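Local coordinates for manganese lipoxygenase (Gaeumannomyces graminis, PDB 5FX8), which uses a catalytic manganese ion to oxygenate linoleic and alpha-linolenic acids to their 11S- and 13R-hydroperoxides, at residues K196-K208 with L237-L250. Sequence-based numbering, arbitrary orientation.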
ATOM      1  N   LYS A 196       3.951 -33.764 -25.818  1.00 20.47           N
ATOM      2  CA  LYS A 196       4.965 -33.808 -26.864  1.00 21.16           C
ATOM      3  C   LYS A 196       4.758 -32.694 -27.877  1.00 21.02           C
ATOM      4  O   LYS A 196       5.721 -32.030 -28.280  1.00 18.37           O
ATOM      5  CB  LYS A 196       4.955 -35.166 -27.548  1.00 21.83           C
ATOM      6  CG  LYS A 196       5.888 -35.296 -28.726  1.00 18.82           C
ATOM      7  CD  LYS A 196       7.317 -35.406 -28.273  1.00 22.60           C
ATOM      8  CE  LYS A 196       7.520 -36.643 -27.459  1.00 20.94           C
ATOM      9  NZ  LYS A 196       8.955 -36.743 -27.160  1.00 31.56           N
ATOM     10  N   LYS A 197       3.509 -32.454 -28.294  1.00 22.01           N
ATOM     11  CA  LYS A 197       3.305 -31.375 -29.259  1.00 22.45           C
ATOM     12  C   LYS A 197       3.535 -29.996 -28.649  1.00 21.46           C
ATOM     13  O   LYS A 197       3.820 -29.053 -29.386  1.00 25.18           O
ATOM     14  CB  LYS A 197       1.905 -31.444 -29.880  1.00 22.92           C
ATOM     15  CG  LYS A 197       1.677 -32.674 -30.718  1.00 31.49           C
ATOM     16  CD  LYS A 197       0.625 -32.477 -31.788  1.00 33.95           C
ATOM     17  CE  LYS A 197      -0.624 -31.887 -31.221  1.00 33.41           C
ATOM     18  NZ  LYS A 197      -1.352 -31.131 -32.277  1.00 37.24           N
ATOM     19  N   LEU A 198       3.439 -29.860 -27.331  1.00 20.87           N
ATOM     20  CA  LEU A 198       3.599 -28.566 -26.686  1.00 19.11           C
ATOM     21  C   LEU A 198       5.044 -28.276 -26.280  1.00 18.51           C
ATOM     22  O   LEU A 198       5.513 -27.147 -26.404  1.00 15.75           O
ATOM     23  CB  LEU A 198       2.681 -28.506 -25.466  1.00 17.99           C
ATOM     24  CG  LEU A 198       2.669 -27.241 -24.627  1.00 17.66           C
ATOM     25  CD1 LEU A 198       2.026 -26.128 -25.359  1.00 19.20           C
ATOM     26  CD2 LEU A 198       1.905 -27.523 -23.402  1.00 22.67           C
ATOM     27  N   THR A 199       5.765 -29.267 -25.808  1.00 16.03           N
ATOM     28  CA  THR A 199       7.076 -29.045 -25.247  1.00 16.41           C
ATOM     29  C   THR A 199       8.208 -29.688 -26.022  1.00 18.26           C
ATOM     30  O   THR A 199       9.368 -29.403 -25.716  1.00 16.85           O
ATOM     31  CB  THR A 199       7.136 -29.576 -23.818  1.00 17.92           C
ATOM     32  OG1 THR A 199       7.065 -31.005 -23.858  1.00 19.96           O
ATOM     33  CG2 THR A 199       6.002 -29.032 -23.024  1.00 16.97           C
ATOM     34  N   ALA A 200       7.903 -30.547 -26.993  1.00 20.48           N
ATOM     35  CA  ALA A 200       8.825 -31.352 -27.789  1.00 18.68           C
ATOM     36  C   ALA A 200       9.530 -32.417 -26.968  1.00 21.47           C
ATOM     37  O   ALA A 200      10.501 -32.996 -27.440  1.00 22.43           O
ATOM     38  CB  ALA A 200       9.862 -30.492 -28.517  1.00 17.80           C
ATOM     39  N   THR A 201       9.072 -32.693 -25.756  1.00 19.08           N
ATOM     40  CA  THR A 201       9.713 -33.701 -24.931  1.00 21.15           C
ATOM     41  C   THR A 201       8.621 -34.314 -24.067  1.00 19.70           C
ATOM     42  O   THR A 201       7.440 -34.241 -24.412  1.00 27.05           O
ATOM     43  CB  THR A 201      10.921 -33.082 -24.188  1.00 25.07           C
ATOM     44  OG1 THR A 201      11.553 -34.033 -23.327  1.00 22.95           O
ATOM     45  CG2 THR A 201      10.540 -31.837 -23.398  1.00 27.88           C
ATOM     46  N   THR A 202       8.988 -34.962 -22.973  1.00 22.15           N
ATOM     47  CA  THR A 202       7.998 -35.614 -22.125  1.00 23.21           C
ATOM     48  C   THR A 202       8.011 -35.037 -20.721  1.00 21.93           C
ATOM     49  O   THR A 202       8.987 -34.425 -20.290  1.00 22.13           O
ATOM     50  CB  THR A 202       8.245 -37.107 -22.010  1.00 21.89           C
ATOM     51  OG1 THR A 202       9.412 -37.312 -21.209  1.00 23.17           O
ATOM     52  CG2 THR A 202       8.469 -37.691 -23.363  1.00 22.89           C
ATOM     53  N   LEU A 203       6.917 -35.277 -19.999  1.00 22.09           N
ATOM     54  CA  LEU A 203       6.873 -34.928 -18.585  1.00 22.64           C
ATOM     55  C   LEU A 203       7.958 -35.646 -17.798  1.00 23.11           C
ATOM     56  O   LEU A 203       8.543 -35.071 -16.881  1.00 25.50           O
ATOM     57  CB  LEU A 203       5.509 -35.262 -17.987  1.00 23.41           C
ATOM     58  CG  LEU A 203       4.349 -34.309 -18.203  1.00 22.19           C
ATOM     59  CD1 LEU A 203       3.278 -34.755 -17.300  1.00 24.54           C
ATOM     60  CD2 LEU A 203       4.702 -32.899 -17.888  1.00 19.94           C
ATOM     61  N   GLU A 204       8.228 -36.909 -18.115  1.00 24.36           N
ATOM     62  CA  GLU A 204       9.296 -37.613 -17.421  1.00 23.35           C
ATOM     63  C   GLU A 204      10.632 -36.926 -17.658  1.00 24.11           C
ATOM     64  O   GLU A 204      11.377 -36.656 -16.714  1.00 22.24           O
ATOM     65  CB  GLU A 204       9.332 -39.066 -17.868  1.00 25.40           C
ATOM     66  CG  GLU A 204       8.114 -39.881 -17.404  1.00 31.95           C
ATOM     67  CD  GLU A 204       6.758 -39.532 -18.103  1.00 42.54           C
ATOM     68  OE1 GLU A 204       6.731 -39.118 -19.288  1.00 30.71           O
ATOM     69  OE2 GLU A 204       5.693 -39.696 -17.449  1.00 50.37           O
ATOM     70  N   ALA A 205      10.946 -36.612 -18.915  1.00 23.00           N
ATOM     71  CA  ALA A 205      12.236 -35.999 -19.198  1.00 19.67           C
ATOM     72  C   ALA A 205      12.307 -34.588 -18.644  1.00 22.28           C
ATOM     73  O   ALA A 205      13.346 -34.180 -18.117  1.00 24.20           O
ATOM     74  CB  ALA A 205      12.517 -35.991 -20.696  1.00 21.67           C
ATOM     75  N   LEU A 206      11.217 -33.829 -18.739  1.00 21.41           N
ATOM     76  CA  LEU A 206      11.232 -32.497 -18.158  1.00 18.63           C
ATOM     77  C   LEU A 206      11.424 -32.567 -16.658  1.00 19.74           C
ATOM     78  O   LEU A 206      12.142 -31.750 -16.080  1.00 19.40           O
ATOM     79  CB  LEU A 206       9.953 -31.756 -18.496  1.00 18.12           C
ATOM     80  CG  LEU A 206       9.863 -31.279 -19.930  1.00 18.50           C
ATOM     81  CD1 LEU A 206       8.460 -30.794 -20.208  1.00 19.09           C
ATOM     82  CD2 LEU A 206      10.852 -30.186 -20.156  1.00 15.36           C
ATOM     83  N   HIS A 207      10.814 -33.558 -16.018  1.00 20.37           N
ATOM     84  CA  HIS A 207      10.972 -33.745 -14.582  1.00 20.13           C
ATOM     85  C   HIS A 207      12.407 -34.141 -14.229  1.00 21.41           C
ATOM     86  O   HIS A 207      13.014 -33.576 -13.314  1.00 25.92           O
ATOM     87  CB  HIS A 207       9.956 -34.786 -14.111  1.00 19.71           C
ATOM     88  CG  HIS A 207       9.925 -35.002 -12.628  1.00 21.23           C
ATOM     89  ND1 HIS A 207       9.211 -36.024 -12.049  1.00 23.33           N
ATOM     90  CD2 HIS A 207      10.516 -34.341 -11.613  1.00 20.73           C
ATOM     91  CE1 HIS A 207       9.376 -35.988 -10.743  1.00 20.97           C
ATOM     92  NE2 HIS A 207      10.159 -34.974 -10.453  1.00 20.88           N
ATOM     93  N   LYS A 208      12.973 -35.102 -14.952  1.00 22.86           N
ATOM     94  CA  LYS A 208      14.310 -35.574 -14.633  1.00 21.98           C
ATOM     95  C   LYS A 208      15.332 -34.486 -14.893  1.00 21.96           C
ATOM     96  O   LYS A 208      16.382 -34.444 -14.245  1.00 21.54           O
ATOM     97  CB  LYS A 208      14.616 -36.827 -15.451  1.00 23.92           C
ATOM     98  CG  LYS A 208      15.643 -37.767 -14.856  1.00 27.38           C
ATOM     99  CD  LYS A 208      17.016 -37.579 -15.492  1.00 38.78           C
ATOM    100  CE  LYS A 208      18.055 -38.596 -14.980  1.00 35.56           C
ATOM    101  NZ  LYS A 208      19.427 -38.360 -15.525  1.00 43.29           N
ATOM    102  N   LEU A 237       1.249 -26.140 -13.793  1.00 13.78           N
ATOM    103  CA  LEU A 237       2.526 -26.739 -14.136  1.00 12.04           C
ATOM    104  C   LEU A 237       3.207 -25.858 -15.168  1.00 12.87           C
ATOM    105  O   LEU A 237       2.600 -25.491 -16.179  1.00 12.68           O
ATOM    106  CB  LEU A 237       2.325 -28.137 -14.684  1.00 14.96           C
ATOM    107  CG  LEU A 237       3.458 -29.133 -14.610  1.00 16.96           C
ATOM    108  CD1 LEU A 237       3.929 -29.273 -13.204  1.00 14.25           C
ATOM    109  CD2 LEU A 237       2.890 -30.437 -15.092  1.00 17.95           C
ATOM    110  N   PHE A 238       4.456 -25.495 -14.893  1.00 13.06           N
ATOM    111  CA  PHE A 238       5.227 -24.640 -15.770  1.00 12.84           C
ATOM    112  C   PHE A 238       6.536 -25.328 -16.114  1.00 13.32           C
ATOM    113  O   PHE A 238       6.981 -26.229 -15.411  1.00 13.33           O
ATOM    114  CB  PHE A 238       5.472 -23.306 -15.126  1.00 10.73           C
ATOM    115  CG  PHE A 238       4.233 -22.612 -14.708  1.00 10.76           C
ATOM    116  CD1 PHE A 238       3.614 -22.921 -13.515  1.00 10.83           C
ATOM    117  CD2 PHE A 238       3.699 -21.621 -15.494  1.00 11.53           C
ATOM    118  CE1 PHE A 238       2.485 -22.267 -13.138  1.00 13.01           C
ATOM    119  CE2 PHE A 238       2.575 -20.968 -15.123  1.00 12.72           C
ATOM    120  CZ  PHE A 238       1.960 -21.284 -13.949  1.00 13.10           C
ATOM    121  N   TYR A 239       7.149 -24.926 -17.218  1.00 12.38           N
ATOM    122  CA  TYR A 239       8.408 -25.545 -17.589  1.00 13.97           C
ATOM    123  C   TYR A 239       9.343 -24.535 -18.221  1.00 15.90           C
ATOM    124  O   TYR A 239       8.928 -23.512 -18.751  1.00 20.16           O
ATOM    125  CB  TYR A 239       8.222 -26.738 -18.535  1.00 15.90           C
ATOM    126  CG  TYR A 239       8.045 -26.414 -19.994  1.00 12.86           C
ATOM    127  CD1 TYR A 239       6.923 -25.772 -20.433  1.00 14.12           C
ATOM    128  CD2 TYR A 239       8.973 -26.819 -20.929  1.00 15.06           C
ATOM    129  CE1 TYR A 239       6.728 -25.505 -21.758  1.00 16.76           C
ATOM    130  CE2 TYR A 239       8.796 -26.555 -22.270  1.00 16.59           C
ATOM    131  CZ  TYR A 239       7.664 -25.893 -22.674  1.00 16.76           C
ATOM    132  OH  TYR A 239       7.426 -25.607 -23.981  1.00 16.27           O
ATOM    133  N   LEU A 240      10.628 -24.827 -18.141  1.00 15.00           N
ATOM    134  CA  LEU A 240      11.643 -24.048 -18.827  1.00 14.63           C
ATOM    135  C   LEU A 240      11.935 -24.716 -20.169  1.00 14.65           C
ATOM    136  O   LEU A 240      12.367 -25.869 -20.207  1.00 17.40           O
ATOM    137  CB  LEU A 240      12.889 -23.941 -17.952  1.00 14.44           C
ATOM    138  CG  LEU A 240      13.988 -22.995 -18.423  1.00 17.40           C
ATOM    139  CD1 LEU A 240      13.431 -21.640 -18.792  1.00 17.28           C
ATOM    140  CD2 LEU A 240      15.005 -22.859 -17.324  1.00 17.45           C
ATOM    141  N   ASP A 241      11.675 -24.008 -21.265  1.00 13.70           N
ATOM    142  CA  ASP A 241      11.789 -24.578 -22.603  1.00 15.42           C
ATOM    143  C   ASP A 241      13.191 -24.389 -23.144  1.00 17.98           C
ATOM    144  O   ASP A 241      13.639 -23.255 -23.335  1.00 17.70           O
ATOM    145  CB  ASP A 241      10.795 -23.943 -23.573  1.00 17.74           C
ATOM    146  CG  ASP A 241      10.741 -24.657 -24.927  1.00 22.13           C
ATOM    147  OD1 ASP A 241      11.097 -25.845 -25.048  1.00 25.22           O
ATOM    148  OD2 ASP A 241      10.311 -24.012 -25.877  1.00 18.33           O
ATOM    149  N   ALA A 242      13.853 -25.504 -23.443  1.00 19.88           N
ATOM    150  CA  ALA A 242      15.160 -25.434 -24.080  1.00 17.83           C
ATOM    151  C   ALA A 242      15.090 -24.835 -25.479  1.00 18.10           C
ATOM    152  O   ALA A 242      16.073 -24.253 -25.938  1.00 25.33           O
ATOM    153  CB  ALA A 242      15.795 -26.817 -24.136  1.00 15.02           C
ATOM    154  N   ARG A 243      13.965 -24.959 -26.180  1.00 15.93           N
ATOM    155  CA  ARG A 243      13.960 -24.478 -27.555  1.00 16.79           C
ATOM    156  C   ARG A 243      14.033 -22.969 -27.623  1.00 19.10           C
ATOM    157  O   ARG A 243      14.616 -22.425 -28.565  1.00 19.94           O
ATOM    158  CB  ARG A 243      12.727 -24.956 -28.295  1.00 15.90           C
ATOM    159  CG  ARG A 243      12.636 -26.439 -28.390  1.00 18.24           C
ATOM    160  CD  ARG A 243      11.270 -26.857 -28.813  1.00 17.16           C
ATOM    161  NE  ARG A 243      10.316 -26.395 -27.837  1.00 18.64           N
ATOM    162  CZ  ARG A 243       9.008 -26.429 -27.994  1.00 18.32           C
ATOM    163  NH1 ARG A 243       8.494 -26.908 -29.105  1.00 19.88           N
ATOM    164  NH2 ARG A 243       8.227 -25.988 -27.022  1.00 20.38           N
ATOM    165  N   SER A 244      13.444 -22.278 -26.648  1.00 19.09           N
ATOM    166  CA  SER A 244      13.362 -20.829 -26.653  1.00 17.20           C
ATOM    167  C   SER A 244      14.009 -20.168 -25.452  1.00 18.39           C
ATOM    168  O   SER A 244      14.096 -18.938 -25.427  1.00 17.50           O
ATOM    169  CB  SER A 244      11.900 -20.378 -26.728  1.00 15.55           C
ATOM    170  OG  SER A 244      11.139 -21.014 -25.734  1.00 17.95           O
ATOM    171  N   ASN A 245      14.445 -20.936 -24.458  1.00 19.54           N
ATOM    172  CA  ASN A 245      14.972 -20.391 -23.212  1.00 19.36           C
ATOM    173  C   ASN A 245      13.943 -19.480 -22.541  1.00 18.99           C
ATOM    174  O   ASN A 245      14.192 -18.312 -22.238  1.00 19.89           O
ATOM    175  CB  ASN A 245      16.283 -19.655 -23.464  1.00 24.47           C
ATOM    176  CG  ASN A 245      17.118 -19.524 -22.229  1.00 32.80           C
ATOM    177  OD1 ASN A 245      16.994 -20.314 -21.282  1.00 32.90           O
ATOM    178  ND2 ASN A 245      18.006 -18.537 -22.233  1.00 26.44           N
ATOM    179  N   GLN A 246      12.765 -20.033 -22.323  1.00 18.63           N
ATOM    180  CA  GLN A 246      11.694 -19.263 -21.730  1.00 15.74           C
ATOM    181  C   GLN A 246      10.911 -20.110 -20.738  1.00 15.34           C
ATOM    182  O   GLN A 246      10.682 -21.297 -20.967  1.00 15.98           O
ATOM    183  CB  GLN A 246      10.782 -18.716 -22.808  1.00 16.27           C
ATOM    184  CG  GLN A 246      11.345 -17.520 -23.528  1.00 16.41           C
ATOM    185  CD  GLN A 246      10.327 -16.959 -24.465  1.00 15.54           C
ATOM    186  OE1 GLN A 246       9.498 -17.703 -24.981  1.00 13.30           O
ATOM    187  NE2 GLN A 246      10.361 -15.644 -24.681  1.00 16.19           N
ATOM    188  N   PHE A 247      10.540 -19.483 -19.623  1.00 14.51           N
ATOM    189  CA  PHE A 247       9.675 -20.078 -18.611  1.00 12.18           C
ATOM    190  C   PHE A 247       8.227 -19.985 -19.092  1.00 14.90           C
ATOM    191  O   PHE A 247       7.736 -18.890 -19.375  1.00 15.46           O
ATOM    192  CB  PHE A 247       9.892 -19.341 -17.291  1.00 10.61           C
ATOM    193  CG  PHE A 247       9.113 -19.874 -16.159  1.00 11.25           C
ATOM    194  CD1 PHE A 247       9.523 -20.990 -15.494  1.00 10.58           C
ATOM    195  CD2 PHE A 247       7.970 -19.247 -15.741  1.00 13.70           C
ATOM    196  CE1 PHE A 247       8.801 -21.477 -14.459  1.00 10.30           C
ATOM    197  CE2 PHE A 247       7.267 -19.745 -14.703  1.00 10.85           C
ATOM    198  CZ  PHE A 247       7.690 -20.861 -14.068  1.00 10.00           C
ATOM    199  N   LEU A 248       7.541 -21.111 -19.197  1.00 11.58           N
ATOM    200  CA  LEU A 248       6.290 -21.152 -19.939  1.00 13.13           C
ATOM    201  C   LEU A 248       5.217 -21.968 -19.229  1.00 14.82           C
ATOM    202  O   LEU A 248       5.517 -22.836 -18.404  1.00 19.70           O
ATOM    203  CB  LEU A 248       6.529 -21.730 -21.347  1.00 14.97           C
ATOM    204  CG  LEU A 248       7.204 -20.872 -22.406  1.00 11.74           C
ATOM    205  CD1 LEU A 248       7.301 -21.679 -23.651  1.00 15.37           C
ATOM    206  CD2 LEU A 248       6.407 -19.652 -22.694  1.00 11.87           C
ATOM    207  N   PRO A 249       3.951 -21.719 -19.539  1.00 16.14           N
ATOM    208  CA  PRO A 249       2.882 -22.558 -18.999  1.00 13.69           C
ATOM    209  C   PRO A 249       2.796 -23.890 -19.713  1.00 15.92           C
ATOM    210  O   PRO A 249       2.997 -23.994 -20.924  1.00 15.08           O
ATOM    211  CB  PRO A 249       1.621 -21.723 -19.256  1.00 12.27           C
ATOM    212  CG  PRO A 249       1.920 -20.950 -20.442  1.00 12.70           C
ATOM    213  CD  PRO A 249       3.409 -20.639 -20.387  1.00 20.69           C
ATOM    214  N   LEU A 250       2.493 -24.925 -18.936  1.00 14.41           N
ATOM    215  CA  LEU A 250       2.302 -26.256 -19.493  1.00 14.88           C
ATOM    216  C   LEU A 250       0.864 -26.731 -19.315  1.00 14.90           C
ATOM    217  O   LEU A 250       0.170 -26.930 -20.308  1.00 22.22           O
ATOM    218  CB  LEU A 250       3.308 -27.236 -18.869  1.00 14.12           C
ATOM    219  CG  LEU A 250       3.610 -28.487 -19.694  1.00 15.67           C
ATOM    220  CD1 LEU A 250       4.946 -29.112 -19.346  1.00 14.60           C
ATOM    221  CD2 LEU A 250       2.539 -29.509 -19.526  1.00 16.50           C
TER
HETATM  222  O   HOH W   1       5.540 -26.224 -29.815  1.00 16.51           O
HETATM  223  O   HOH W   2       5.352 -24.499 -25.120  1.00 19.59           O
HETATM  224  O   HOH W   3      11.367 -28.403 -24.317  1.00 18.52           O
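R243, from the turn of a beta hairpin, reaches the C-terminal end of helix 192-199 and donates through NH2 to L198 O (3.0 Å), a bent bond (139° at the hydrogen) with the carbonyl oxygen tilted out of the guanidinium plane. A bend at chi3 (-60°) brings one guanidinium face alongside T199 O, with A200 N farther off, both displaced toward the edge of the group. NE is held from the hairpin side by a salt bridge to D241 OD1 (2.9 Å), made nearly in the guanidinium plane on the syn side of the carboxylate. Three waters bridge the polar groups: one joins L198 O to Y239 OH, another T199 O to D241 OD1, and a third runs, weakly on the helix side, from K197 O to R243 NH1. Beside them, T199 CG2 stands over one face of the Y239 ring in a CH-pi contact (3.8 Å to the centroid) and touches L250 CD1, while OG1 bonds back to V195 O and accepts from T201 N in an ST turn. L198 CD2 packs on L250 O (3.6 Å), L206 CD1 meets L250 CD1 tip to tip (4.0 Å), and L203 and L237 cross through their CD2 methyls. The carbonyls at this helix end, probably its partly negative pole, thus face a guanidinium whose charge D241 probably offsets in part, next to an apolar patch joining helices to sheet.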